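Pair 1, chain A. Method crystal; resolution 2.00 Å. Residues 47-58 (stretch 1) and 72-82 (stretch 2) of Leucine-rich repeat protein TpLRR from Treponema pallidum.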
# COMPACT_ATOMS: atom_id res chain seq x y z
N GLU A 47 6.76 -11.60 -8.84
CA GLU A 47 7.08 -10.95 -7.58
C GLU A 47 8.01 -9.76 -7.81
O GLU A 47 8.90 -9.82 -8.66
CB GLU A 47 7.72 -11.95 -6.61
CG GLU A 47 8.20 -11.36 -5.30
CD GLU A 47 8.65 -12.43 -4.32
OE1 GLU A 47 9.44 -12.13 -3.41
OE2 GLU A 47 8.21 -13.59 -4.47
N VAL A 48 7.77 -8.68 -7.06
CA VAL A 48 8.72 -7.58 -6.95
C VAL A 48 9.38 -7.69 -5.58
O VAL A 48 8.74 -7.41 -4.56
CB VAL A 48 8.04 -6.21 -7.12
CG1 VAL A 48 9.07 -5.09 -6.95
CG2 VAL A 48 7.35 -6.10 -8.47
N ALA A 49 10.65 -8.10 -5.55
CA ALA A 49 11.32 -8.49 -4.31
C ALA A 49 11.63 -7.29 -3.42
O ALA A 49 11.56 -6.13 -3.81
CB ALA A 49 12.61 -9.25 -4.61
N THR A 50 12.00 -7.62 -2.18
CA THR A 50 12.49 -6.69 -1.17
C THR A 50 13.39 -5.62 -1.77
O THR A 50 14.39 -5.92 -2.42
CB THR A 50 13.25 -7.49 -0.10
OG1 THR A 50 12.32 -8.29 0.65
CG2 THR A 50 13.97 -6.56 0.85
N LYS A 51 13.02 -4.34 -1.57
CA LYS A 51 13.85 -3.18 -1.91
C LYS A 51 14.20 -3.10 -3.40
O LYS A 51 15.20 -2.47 -3.77
CB LYS A 51 15.15 -3.13 -1.08
CG LYS A 51 14.96 -3.04 0.43
CD LYS A 51 16.30 -3.03 1.20
CE LYS A 51 16.48 -1.72 1.99
NZ LYS A 51 16.91 -1.92 3.45
N ALA A 52 13.40 -3.70 -4.28
CA ALA A 52 13.79 -3.77 -5.69
C ALA A 52 13.82 -2.39 -6.35
O ALA A 52 14.64 -2.13 -7.24
CB ALA A 52 12.86 -4.72 -6.44
N PHE A 53 12.93 -1.48 -5.94
CA PHE A 53 12.96 -0.11 -6.45
C PHE A 53 13.33 0.88 -5.35
O PHE A 53 12.97 2.05 -5.42
CB PHE A 53 11.62 0.30 -7.06
CG PHE A 53 11.23 -0.47 -8.29
CD1 PHE A 53 11.30 0.11 -9.54
CD2 PHE A 53 10.78 -1.77 -8.19
CE1 PHE A 53 10.93 -0.60 -10.67
CE2 PHE A 53 10.41 -2.49 -9.30
CZ PHE A 53 10.49 -1.90 -10.55
N TYR A 54 14.04 0.39 -4.34
CA TYR A 54 14.41 1.22 -3.20
C TYR A 54 15.19 2.45 -3.65
O TYR A 54 16.19 2.34 -4.36
CB TYR A 54 15.24 0.36 -2.25
CG TYR A 54 15.65 1.01 -0.96
CD1 TYR A 54 14.86 0.88 0.18
CD2 TYR A 54 16.82 1.73 -0.88
CE1 TYR A 54 15.24 1.47 1.38
CE2 TYR A 54 17.21 2.32 0.31
CZ TYR A 54 16.42 2.18 1.44
OH TYR A 54 16.80 2.77 2.62
N GLY A 55 14.69 3.63 -3.27
CA GLY A 55 15.36 4.88 -3.58
C GLY A 55 15.35 5.32 -5.03
O GLY A 55 16.13 6.20 -5.40
N CYS A 56 14.47 4.77 -5.86
CA CYS A 56 14.47 5.13 -7.29
C CYS A 56 13.73 6.45 -7.48
O CYS A 56 12.60 6.51 -7.97
CB CYS A 56 13.86 4.02 -8.13
SG CYS A 56 14.87 2.51 -8.19
N VAL A 57 14.41 7.54 -7.09
CA VAL A 57 13.79 8.87 -7.10
C VAL A 57 13.43 9.36 -8.49
O VAL A 57 12.71 10.36 -8.61
CB VAL A 57 14.72 9.91 -6.44
CG1 VAL A 57 14.87 9.63 -4.95
CG2 VAL A 57 16.08 9.96 -7.15
N SER A 58 13.89 8.68 -9.55
CA SER A 58 13.57 9.10 -10.90
C SER A 58 12.16 8.70 -11.34
O SER A 58 11.62 9.30 -12.27
CB SER A 58 14.57 8.48 -11.87
OG SER A 58 14.45 7.07 -11.84
N GLY A 72 7.29 -7.03 -2.26
CA GLY A 72 8.06 -7.29 -1.05
C GLY A 72 8.35 -6.05 -0.22
O GLY A 72 8.02 -4.92 -0.58
N GLN A 73 8.98 -6.28 0.93
CA GLN A 73 9.17 -5.21 1.90
C GLN A 73 10.05 -4.10 1.33
O GLN A 73 11.01 -4.35 0.60
CB GLN A 73 9.78 -5.76 3.19
CG GLN A 73 11.22 -6.26 3.02
CD GLN A 73 12.00 -6.25 4.32
OE1 GLN A 73 11.49 -6.65 5.36
NE2 GLN A 73 13.27 -5.81 4.27
N HIS A 74 9.70 -2.85 1.66
CA HIS A 74 10.45 -1.68 1.22
C HIS A 74 10.66 -1.66 -0.29
O HIS A 74 11.62 -1.05 -0.78
CB HIS A 74 11.82 -1.59 1.94
CG HIS A 74 11.75 -1.46 3.43
ND1 HIS A 74 11.72 -0.24 4.07
CD2 HIS A 74 11.74 -2.39 4.41
CE1 HIS A 74 11.68 -0.43 5.38
NE2 HIS A 74 11.68 -1.72 5.61
N ALA A 75 9.77 -2.31 -1.06
CA ALA A 75 10.00 -2.42 -2.51
C ALA A 75 10.11 -1.06 -3.18
O ALA A 75 10.96 -0.86 -4.06
CB ALA A 75 8.88 -3.23 -3.17
N PHE A 76 9.25 -0.11 -2.81
CA PHE A 76 9.32 1.23 -3.39
C PHE A 76 9.61 2.28 -2.33
O PHE A 76 9.30 3.46 -2.54
CB PHE A 76 8.03 1.55 -4.14
CG PHE A 76 7.72 0.60 -5.25
CD1 PHE A 76 8.21 0.82 -6.53
CD2 PHE A 76 6.95 -0.53 -5.02
CE1 PHE A 76 7.93 -0.06 -7.56
CE2 PHE A 76 6.66 -1.41 -6.04
CZ PHE A 76 7.15 -1.18 -7.31
N ASP A 77 10.19 1.88 -1.20
CA ASP A 77 10.64 2.82 -0.18
C ASP A 77 11.53 3.88 -0.80
O ASP A 77 12.53 3.56 -1.45
CB ASP A 77 11.38 2.03 0.90
CG ASP A 77 11.75 2.86 2.12
OD1 ASP A 77 11.72 4.11 2.07
OD2 ASP A 77 12.08 2.25 3.15
N GLY A 78 11.14 5.15 -0.66
CA GLY A 78 11.95 6.25 -1.15
C GLY A 78 11.74 6.65 -2.59
O GLY A 78 12.51 7.47 -3.11
N CYS A 79 10.72 6.11 -3.27
CA CYS A 79 10.43 6.55 -4.64
C CYS A 79 9.66 7.86 -4.58
O CYS A 79 8.46 7.94 -4.86
CB CYS A 79 9.68 5.48 -5.40
SG CYS A 79 10.71 4.04 -5.75
N THR A 80 10.39 8.93 -4.25
CA THR A 80 9.77 10.19 -3.86
C THR A 80 9.03 10.89 -5.00
O THR A 80 8.22 11.78 -4.74
CB THR A 80 10.83 11.12 -3.26
OG1 THR A 80 11.86 11.33 -4.22
CG2 THR A 80 11.46 10.49 -2.02
N LYS A 81 9.25 10.50 -6.25
CA LYS A 81 8.51 11.10 -7.35
C LYS A 81 7.38 10.22 -7.85
O LYS A 81 6.63 10.65 -8.75
CB LYS A 81 9.46 11.45 -8.50
CG LYS A 81 10.51 12.51 -8.14
CD LYS A 81 9.91 13.64 -7.32
CE LYS A 81 10.79 14.91 -7.40
NZ LYS A 81 10.69 15.77 -6.19
N LEU A 82 7.22 9.01 -7.31
CA LEU A 82 6.22 8.09 -7.81
C LEU A 82 4.81 8.66 -7.64
O LEU A 82 4.35 8.86 -6.51
CB LEU A 82 6.35 6.73 -7.10
CG LEU A 82 5.49 5.57 -7.58
CD1 LEU A 82 5.75 5.25 -9.05
CD2 LEU A 82 5.74 4.35 -6.70
O HOH W 1 9.81 -9.17 0.69
O HOH W 2 10.24 8.26 -7.51

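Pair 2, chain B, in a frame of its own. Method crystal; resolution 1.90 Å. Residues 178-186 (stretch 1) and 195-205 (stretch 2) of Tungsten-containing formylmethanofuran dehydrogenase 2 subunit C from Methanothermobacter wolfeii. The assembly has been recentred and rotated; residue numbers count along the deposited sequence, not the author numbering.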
# COMPACT_ATOMS: atom_id res chain seq x y z
N ASN B 178 -21.47 19.35 10.87
CA ASN B 178 -20.92 18.01 10.98
C ASN B 178 -21.33 17.16 9.77
O ASN B 178 -20.77 17.39 8.69
CB ASN B 178 -21.25 17.40 12.34
CG ASN B 178 -20.47 16.13 12.60
OD1 ASN B 178 -19.26 16.13 12.49
ND2 ASN B 178 -21.11 15.06 13.01
N ILE B 179 -22.29 16.22 9.88
CA ILE B 179 -22.63 15.38 8.73
C ILE B 179 -24.08 15.52 8.29
O ILE B 179 -24.94 15.95 9.05
CB ILE B 179 -22.26 13.89 8.97
CG1 ILE B 179 -23.11 13.25 10.10
CG2 ILE B 179 -20.76 13.76 9.25
CD1 ILE B 179 -23.00 11.72 10.17
N MET B 180 -24.33 15.17 7.04
CA MET B 180 -25.65 15.08 6.41
C MET B 180 -26.48 16.38 6.38
O MET B 180 -27.70 16.31 6.55
CB MET B 180 -26.46 13.94 7.05
CG MET B 180 -25.69 12.62 7.06
SD MET B 180 -26.54 11.12 7.65
CE MET B 180 -26.72 11.46 9.41
N PRO B 181 -25.89 17.56 6.06
CA PRO B 181 -26.73 18.76 5.88
C PRO B 181 -27.54 18.59 4.59
O PRO B 181 -27.03 18.05 3.60
CB PRO B 181 -25.71 19.89 5.74
CG PRO B 181 -24.51 19.24 5.14
CD PRO B 181 -24.47 17.85 5.75
N GLY B 182 -28.81 19.00 4.63
CA GLY B 182 -29.71 18.86 3.49
C GLY B 182 -30.17 17.44 3.18
O GLY B 182 -30.62 17.17 2.06
N ILE B 183 -30.06 16.53 4.17
CA ILE B 183 -30.52 15.13 4.03
C ILE B 183 -32.00 15.13 3.58
O ILE B 183 -32.82 15.81 4.18
CB ILE B 183 -30.31 14.32 5.34
CG1 ILE B 183 -30.64 12.80 5.15
CG2 ILE B 183 -31.10 14.90 6.53
CD1 ILE B 183 -29.46 11.97 4.72
N HIS B 184 -32.33 14.41 2.49
CA HIS B 184 -33.71 14.33 1.95
C HIS B 184 -34.30 15.70 1.56
O HIS B 184 -35.51 15.82 1.49
CB HIS B 184 -34.68 13.61 2.91
CG HIS B 184 -34.50 12.15 3.01
ND1 HIS B 184 -34.88 11.31 1.98
CD2 HIS B 184 -34.08 11.41 4.05
CE1 HIS B 184 -34.63 10.08 2.42
NE2 HIS B 184 -34.16 10.11 3.67
N MET B 185 -33.48 16.70 1.25
CA MET B 185 -33.98 18.03 0.89
C MET B 185 -34.80 17.95 -0.41
O MET B 185 -34.40 17.25 -1.34
CB MET B 185 -32.77 18.98 0.72
CG MET B 185 -33.08 20.34 0.28
SD MET B 185 -31.51 21.25 0.15
CE MET B 185 -32.13 22.87 0.33
N ASN B 186 -35.96 18.63 -0.44
CA ASN B 186 -36.83 18.73 -1.62
C ASN B 186 -36.74 20.09 -2.30
O ASN B 186 -36.84 20.15 -3.52
CB ASN B 186 -38.30 18.50 -1.22
CG ASN B 186 -38.63 17.07 -0.99
OD1 ASN B 186 -39.18 16.69 0.05
ND2 ASN B 186 -38.47 16.27 -2.03
N ASN B 195 -16.98 24.67 6.90
CA ASN B 195 -16.73 23.31 6.44
C ASN B 195 -17.87 22.32 6.69
O ASN B 195 -18.75 22.57 7.52
CB ASN B 195 -15.44 22.79 7.12
CG ASN B 195 -14.23 23.67 6.88
OD1 ASN B 195 -14.07 24.28 5.81
ND2 ASN B 195 -13.35 23.78 7.86
N VAL B 196 -17.80 21.17 5.98
CA VAL B 196 -18.72 20.03 6.12
C VAL B 196 -17.84 18.78 6.29
O VAL B 196 -16.90 18.60 5.53
CB VAL B 196 -19.65 19.84 4.89
CG1 VAL B 196 -20.59 18.64 5.08
CG2 VAL B 196 -20.43 21.11 4.57
N VAL B 197 -18.18 17.90 7.24
CA VAL B 197 -17.42 16.65 7.42
C VAL B 197 -17.81 15.66 6.29
O VAL B 197 -16.92 15.16 5.60
CB VAL B 197 -17.62 16.03 8.82
CG1 VAL B 197 -16.96 14.66 8.94
CG2 VAL B 197 -17.11 16.98 9.90
N ALA B 198 -19.10 15.39 6.11
CA ALA B 198 -19.52 14.42 5.10
C ALA B 198 -21.01 14.48 4.76
O ALA B 198 -21.82 15.04 5.49
CB ALA B 198 -19.20 13.01 5.58
N ARG B 199 -21.33 13.84 3.63
CA ARG B 199 -22.68 13.54 3.16
C ARG B 199 -23.59 14.74 2.91
O ARG B 199 -24.80 14.63 3.13
CB ARG B 199 -23.35 12.56 4.16
CG ARG B 199 -22.55 11.29 4.37
CD ARG B 199 -23.00 10.47 5.57
NE ARG B 199 -22.06 9.37 5.79
CZ ARG B 199 -22.15 8.42 6.71
NH1 ARG B 199 -23.19 8.38 7.53
NH2 ARG B 199 -21.23 7.48 6.79
N ALA B 200 -23.06 15.84 2.37
CA ALA B 200 -23.92 16.99 2.04
C ALA B 200 -24.88 16.59 0.92
O ALA B 200 -24.46 15.95 -0.04
CB ALA B 200 -23.08 18.19 1.60
N GLY B 201 -26.15 16.89 1.10
CA GLY B 201 -27.16 16.59 0.10
C GLY B 201 -27.51 15.12 -0.05
O GLY B 201 -28.11 14.74 -1.06
N GLY B 202 -27.16 14.29 0.95
CA GLY B 202 -27.48 12.87 0.93
C GLY B 202 -28.97 12.66 0.71
O GLY B 202 -29.78 13.29 1.39
N GLU B 203 -29.33 11.88 -0.31
CA GLU B 203 -30.72 11.58 -0.68
C GLU B 203 -31.57 12.83 -1.02
O GLU B 203 -32.80 12.77 -0.96
CB GLU B 203 -31.37 10.72 0.41
CG GLU B 203 -30.71 9.36 0.54
CD GLU B 203 -31.16 8.62 1.78
OE1 GLU B 203 -30.57 8.86 2.86
OE2 GLU B 203 -32.13 7.83 1.68
N MET B 204 -30.95 13.94 -1.45
CA MET B 204 -31.72 15.13 -1.82
C MET B 204 -32.42 14.87 -3.18
O MET B 204 -31.88 14.17 -4.04
CB MET B 204 -30.83 16.41 -1.88
CG MET B 204 -29.94 16.50 -3.11
SD MET B 204 -28.77 17.90 -3.16
CE MET B 204 -29.81 19.27 -2.75
N ALA B 205 -33.62 15.43 -3.33
CA ALA B 205 -34.42 15.37 -4.57
C ALA B 205 -34.48 16.73 -5.31
O ALA B 205 -34.78 16.77 -6.50
CB ALA B 205 -35.83 14.90 -4.23
O HOH W 3 -35.49 12.32 -0.73

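In both pairs two successive coils of chain lie side by side, each folded through tight turns and joined to its neighbour by a ladder of backbone hydrogen bonds; 14 central residues superpose with an RMSD of 0.9 Å. The shared turns are type II: Phe A53 to Cys A56 in pair 1 matches Gly B182 to Met B185 in pair 2, and across from them Phe A76 to Cys A79 matches Gly B201 to Met B204. The turn before the first of these differs in type, Lys A51 to Tyr A54 being type I where Met B180 to Ile B183 is type II.

Two rungs of the ladder coincide. Lys A51 N donates to Gln A73 O at 3.0 Å, and the matching Met B180 N donates to Ala B198 O, also at 3.0 Å. Further along, Gly A55 N reaches Asp A77 O at 2.8 Å, and its counterpart His B184 N reaches Gly B202 O at 3.0 Å. Beside these rungs, CA-H...O contacts recur: Lys A51 CA lies 3.3 Å from His A74 O, as Met B180 CA lies 3.4 Å from Arg B199 O. Between the rungs the direction differs. Phe A53 N donates to Ala A75 O at 2.8 Å, whereas in pair 2 the second stretch is the donor, Gly B201 N to Pro B181 O at 2.9 Å.

The side chains fill the shared frame differently. Phe A53 and Phe A76 fall on Gly B182 and Gly B201. The two phenylalanine rings form an offset stack, centroids 4.7 Å apart and planes at 22°, with Phe A76 CE1 over one face of the Phe A53 ring, 3.4 Å from Phe A53 CD2. Pair 2 has no side chain at either position. At Gly B201 a CB would come within 2.9 Å of Met B204 SD, so that methionine occupies room a side chain there would need. Apolar packing in pair 2 lies instead at Pro B181, whose CG is 4.0 Å from both Val B196 CG1 and Ala B200 CB, and at the methionines, Met B185 SD lying 3.9 Å from Met B204 CE. The latter match Cys A56 and Cys A79, where Cys A56 CB packs 3.9 Å from Cys A79 SG.

Gly A55 and Gly A78 are matched by His B184 and Glu B203. Gly A78 has backbone angles at which a CB would be jammed against the preceding carbonyl, and that CB would also sit 3.4 Å from Gly A55 CA. At the left-handed angles of Glu B203 a side chain is accommodated: its CB lies over one face of the His B184 ring, 4.0 Å from the centroid. The O of water 3 lies 3.0 Å from His B184 ND1 and 2.7 Å from Glu B203 O, linking them. Pair 1 uses polar groups nearby, His A74 ND1 donating to Asp A77 OD2 at 2.7 Å within one stretch; Arg B199 and Gly B202 take these positions in pair 2.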